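Local coordinates for cytosolic phospholipase A2 delta (Homo sapiens, PDB 5IZ5), which hydrolyses glycerophospholipids at the sn-2 position in a calcium-dependent manner, with a preference for linoleic acid there, at residues B[704-708]-B[709-713]; B[397-400]-B[401-404]. The protein carries 3 engineered substitutions. All coordinates share one frame; numbering follows the deposited sequence.

Interaction 1: B[704-708]-B[709-713]; sequences VEPSP and QDQHQ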
loop_
_atom_site.group_PDB
_atom_site.type_symbol
_atom_site.label_atom_id
_atom_site.label_comp_id
_atom_site.label_asym_id
_atom_site.label_seq_id
_atom_site.Cartn_x
_atom_site.Cartn_y
_atom_site.Cartn_z
ATOM N N VAL B 704 16.116 22.807 4.373
ATOM C CA VAL B 704 15.354 23.062 5.585
ATOM C C VAL B 704 16.380 23.274 6.678
ATOM O O VAL B 704 16.805 22.321 7.348
ATOM C CB VAL B 704 14.400 21.897 5.926
ATOM C CG1 VAL B 704 13.659 22.155 7.228
ATOM C CG2 VAL B 704 13.400 21.689 4.801
ATOM N N GLU B 705 16.785 24.535 6.830
ATOM C CA GLU B 705 17.851 24.918 7.742
ATOM C C GLU B 705 17.381 26.014 8.679
ATOM O O GLU B 705 17.820 27.155 8.568
ATOM C CB GLU B 705 19.074 25.380 6.946
ATOM C CG GLU B 705 19.769 24.244 6.213
ATOM C CD GLU B 705 20.738 24.716 5.133
ATOM O OE1 GLU B 705 20.700 25.905 4.756
ATOM O OE2 GLU B 705 21.541 23.899 4.636
ATOM N N PRO B 706 16.482 25.668 9.614
ATOM C CA PRO B 706 16.096 26.645 10.620
ATOM C C PRO B 706 17.280 27.043 11.517
ATOM O O PRO B 706 18.102 26.201 11.870
ATOM C CB PRO B 706 15.026 25.910 11.429
ATOM C CG PRO B 706 15.326 24.461 11.249
ATOM C CD PRO B 706 15.845 24.356 9.843
ATOM N N SER B 707 17.359 28.320 11.869
ATOM C CA SER B 707 18.410 28.832 12.748
ATOM C C SER B 707 18.235 28.303 14.174
ATOM O O SER B 707 17.168 27.807 14.520
ATOM C CB SER B 707 18.364 30.361 12.772
ATOM O OG SER B 707 17.216 30.816 13.472
ATOM N N PRO B 708 19.283 28.409 15.011
ATOM C CA PRO B 708 19.137 28.040 16.426
ATOM C C PRO B 708 17.963 28.764 17.098
ATOM O O PRO B 708 17.248 28.173 17.914
ATOM C CB PRO B 708 20.467 28.482 17.046
ATOM C CG PRO B 708 21.443 28.492 15.919
ATOM C CD PRO B 708 20.674 28.754 14.658
ATOM N N GLN B 709 17.781 30.034 16.748
ATOM C CA GLN B 709 16.658 30.830 17.232
ATOM C C GLN B 709 15.316 30.240 16.791
ATOM O O GLN B 709 14.372 30.185 17.583
ATOM C CB GLN B 709 16.796 32.277 16.734
ATOM C CG GLN B 709 15.632 33.213 17.059
ATOM C CD GLN B 709 15.231 33.241 18.531
ATOM O OE1 GLN B 709 14.068 33.488 18.852
ATOM N NE2 GLN B 709 16.186 33.009 19.429
ATOM N N ASP B 710 15.237 29.808 15.529
ATOM C CA ASP B 710 14.032 29.157 14.999
ATOM C C ASP B 710 13.658 27.918 15.810
ATOM O O ASP B 710 12.490 27.707 16.116
ATOM C CB ASP B 710 14.216 28.755 13.527
ATOM C CG ASP B 710 14.288 29.948 12.591
ATOM O OD1 ASP B 710 13.591 30.947 12.834
ATOM O OD2 ASP B 710 15.038 29.884 11.597
ATOM N N GLN B 711 14.651 27.101 16.147
ATOM C CA GLN B 711 14.423 25.911 16.977
ATOM C C GLN B 711 14.059 26.259 18.415
ATOM O O GLN B 711 13.155 25.653 18.984
ATOM C CB GLN B 711 15.634 24.977 16.938
ATOM C CG GLN B 711 15.587 24.051 15.722
ATOM C CD GLN B 711 16.848 24.112 14.887
ATOM O OE1 GLN B 711 17.105 25.129 14.261
ATOM N NE2 GLN B 711 17.633 23.031 14.859
ATOM N N HIS B 712 14.763 27.225 18.999
ATOM C CA HIS B 712 14.465 27.664 20.363
ATOM C C HIS B 712 13.017 28.143 20.491
ATOM O O HIS B 712 12.305 27.734 21.410
ATOM C CB HIS B 712 15.419 28.777 20.814
ATOM C CG HIS B 712 15.065 29.359 22.153
ATOM N ND1 HIS B 712 14.923 28.587 23.288
ATOM C CD2 HIS B 712 14.801 30.632 22.531
ATOM C CE1 HIS B 712 14.593 29.360 24.308
ATOM N NE2 HIS B 712 14.511 30.606 23.876
ATOM N N GLN B 713 12.601 29.011 19.570
ATOM C CA GLN B 713 11.226 29.524 19.551
ATOM C C GLN B 713 10.723 29.585 18.111
ATOM O O GLN B 713 10.999 30.550 17.390
ATOM C CB GLN B 713 11.102 30.888 20.230
ATOM C CG GLN B 713 11.355 30.877 21.734
ATOM C CD GLN B 713 11.093 32.224 22.394
ATOM O OE1 GLN B 713 10.389 32.302 23.403
ATOM N NE2 GLN B 713 11.657 33.292 21.831
#
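Ser707 and Asp710 trade side-chain-to-backbone hydrogen bonds at the start of helix 708-712. Asp710 N donates to Ser707 OG over 3.0 Å at 158°, while Ser707 N returns a bond to Asp710 OD2 at 2.8 Å. This second donor reaches the carboxylate on its anti side, 27° out of the plane. With chi1 at 71°, Ser707 OG is swung between its own N and carbonyl carbon, where it can meet the amide of Asp710 and also give a weak bond to Asp710 OD2. OD2 thus takes a good bond from the backbone N and a weak one from the hydroxyl of the same serine. The other oxygen, OD1, forms a salt bridge with Arg715, so both carboxylate oxygens are engaged.

Backbone bonds carry the turn onward. Gln711 N donates to Ser707 O at 3.1 Å and His712 N to Pro708 O at 2.9 Å.

Packing is slight and lies near the surface: Pro706, the residue before the cap, rests its CB 3.6 Å from Asp710 CB, and its ring also touches Gln688 of helix 685-696. Pro708 opens the helix; with Ser707 at the N-cap and Asp710 three places on, the reciprocal bonds form a classic capping box.

Interaction 2: B[397-400]-B[401-404]; sequences AKSK and LEVF. With SO4 (sulfate ion), chain M.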
loop_
_atom_site.group_PDB
_atom_site.type_symbol
_atom_site.label_atom_id
_atom_site.label_comp_id
_atom_site.label_asym_id
_atom_site.label_seq_id
_atom_site.Cartn_x
_atom_site.Cartn_y
_atom_site.Cartn_z
ATOM N N ALA B 397 -16.004 15.296 22.394
ATOM C CA ALA B 397 -16.359 15.623 23.782
ATOM C C ALA B 397 -17.068 14.498 24.532
ATOM O O ALA B 397 -16.908 14.375 25.744
ATOM C CB ALA B 397 -17.214 16.886 23.822
ATOM N N LYS B 398 -17.856 13.690 23.827
ATOM C CA LYS B 398 -18.648 12.636 24.479
ATOM C C LYS B 398 -17.765 11.595 25.167
ATOM O O LYS B 398 -16.614 11.385 24.776
ATOM C CB LYS B 398 -19.567 11.944 23.468
ATOM C CG LYS B 398 -18.839 10.990 22.535
ATOM C CD LYS B 398 -19.697 10.571 21.357
ATOM C CE LYS B 398 -18.873 9.792 20.344
ATOM N NZ LYS B 398 -19.735 8.951 19.476
ATOM N N SER B 399 -18.320 10.943 26.183
ATOM C CA SER B 399 -17.584 9.937 26.950
ATOM C C SER B 399 -17.291 8.703 26.104
ATOM O O SER B 399 -18.192 8.114 25.520
ATOM C CB SER B 399 -18.368 9.516 28.194
ATOM O OG SER B 399 -17.771 8.384 28.810
ATOM N N LYS B 400 -16.026 8.313 26.064
ATOM C CA LYS B 400 -15.607 7.153 25.298
ATOM C C LYS B 400 -15.684 5.866 26.102
ATOM O O LYS B 400 -15.392 4.801 25.571
ATOM C CB LYS B 400 -14.200 7.359 24.739
ATOM C CG LYS B 400 -14.065 8.630 23.913
ATOM C CD LYS B 400 -15.086 8.689 22.780
ATOM C CE LYS B 400 -14.798 9.815 21.800
ATOM N NZ LYS B 400 -14.801 11.154 22.455
ATOM N N LEU B 401 -16.099 5.946 27.363
ATOM C CA LEU B 401 -16.391 4.750 28.116
ATOM C C LEU B 401 -17.835 4.351 27.873
ATOM O O LEU B 401 -18.119 3.175 27.660
ATOM C CB LEU B 401 -16.108 4.950 29.607
ATOM C CG LEU B 401 -14.657 5.331 29.925
ATOM C CD1 LEU B 401 -14.520 5.690 31.396
ATOM C CD2 LEU B 401 -13.681 4.225 29.543
ATOM N N GLU B 402 -18.742 5.325 27.867
ATOM C CA GLU B 402 -20.164 5.037 27.656
ATOM C C GLU B 402 -20.500 4.759 26.179
ATOM O O GLU B 402 -21.542 4.179 25.890
ATOM C CB GLU B 402 -21.045 6.144 28.251
ATOM C CG GLU B 402 -21.288 7.322 27.353
ATOM C CD GLU B 402 -21.982 8.487 28.039
ATOM O OE1 GLU B 402 -22.169 8.456 29.276
ATOM O OE2 GLU B 402 -22.342 9.445 27.327
ATOM N N VAL B 403 -19.618 5.141 25.253
ATOM C CA VAL B 403 -19.816 4.834 23.829
ATOM C C VAL B 403 -19.803 3.313 23.617
ATOM O O VAL B 403 -20.526 2.792 22.759
ATOM C CB VAL B 403 -18.751 5.527 22.934
ATOM C CG1 VAL B 403 -18.742 4.943 21.536
ATOM C CG2 VAL B 403 -19.011 7.024 22.814
ATOM N N PHE B 404 -19.012 2.610 24.427
ATOM C CA PHE B 404 -18.932 1.147 24.388
ATOM C C PHE B 404 -20.032 0.484 25.217
ATOM O O PHE B 404 -19.788 -0.280 26.145
ATOM C CB PHE B 404 -17.528 0.701 24.791
ATOM C CG PHE B 404 -16.456 1.367 23.976
ATOM C CD1 PHE B 404 -16.503 1.296 22.592
ATOM C CD2 PHE B 404 -15.437 2.097 24.567
ATOM C CE1 PHE B 404 -15.549 1.919 21.808
ATOM C CE2 PHE B 404 -14.474 2.723 23.787
ATOM C CZ PHE B 404 -14.532 2.638 22.408
HETATM S S SO4 M . -14.296 9.338 28.645
HETATM O O1 SO4 M . -14.754 10.677 29.086
HETATM O O2 SO4 M . -13.789 9.413 27.257
HETATM O O3 SO4 M . -13.223 8.863 29.544
HETATM O O4 SO4 M . -15.418 8.379 28.705
HETATM O O HOH W 1 -20.053 7.472 30.925
#
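Ser399, Lys400 and Leu401 hold a sulfate ion, probably from the crystallisation liquor, in an anion-binding turn between helices 386-397 and 406-422. Lys400 N donates to sulfate O2 over 2.8 Å at 163°, and Leu401 N to O4 at 2.9 Å. Ser399 OG also bonds to O4, at a very short modelled distance, its chi1 of 170° carrying OG away from the backbone N. Ser581 and Thr776 add hydroxyl bonds to the ion, so it bridges this turn to two other loops of the catalytic domain.

The ammonium group of Lys400 turns away from the sulfate. Bends at chi2 and chi4 fold its chain back, and NZ donates to Lys398 O at 3.0 Å; the carbonyls of Met775 and His395 take further bonds, which satisfies this buried amine.

Weaker bonds close the turn itself. Val403 N reaches Ser399 O, and Glu402 N points almost straight at Ser399 OG (168°); both bonds are weak, at 3.3 Å. A water donates to Ser399 OG and to Glu402 OE1, linking the two side chains.

Packing completes the contact. Val403 meets Ser438 of helix 428-441, and the carbonyl of Ser438 accepts from Lys398 NZ, while the Phe404 ring packs against Val435, Leu409 and Tyr412. The extended chain of Lys398 crosses Val403 at about a right angle, with CE 3.7 Å from the valine CG2.

Both sites belong to the PLA2c region of the chain, and interaction 2 comes first in sequence. Residues 397-404 connect helix 386-397 to helix 406-422, whereas residues 704-713 follow helix 685-696 and lead through helix 708-712 toward strand 718-720, a member of the large mixed sheet. Their centres are 41 Å apart and their nearest atoms about 31 Å, so the two do not touch. Interaction 1 is a surface helix start away from the annotated sites. Interaction 2 lies nearer a substrate-binding residue: the side chain of Lys400 is about 12 Å from Gly335, which binds substrate. The two contacts thus lie in separate chain connections of the same region.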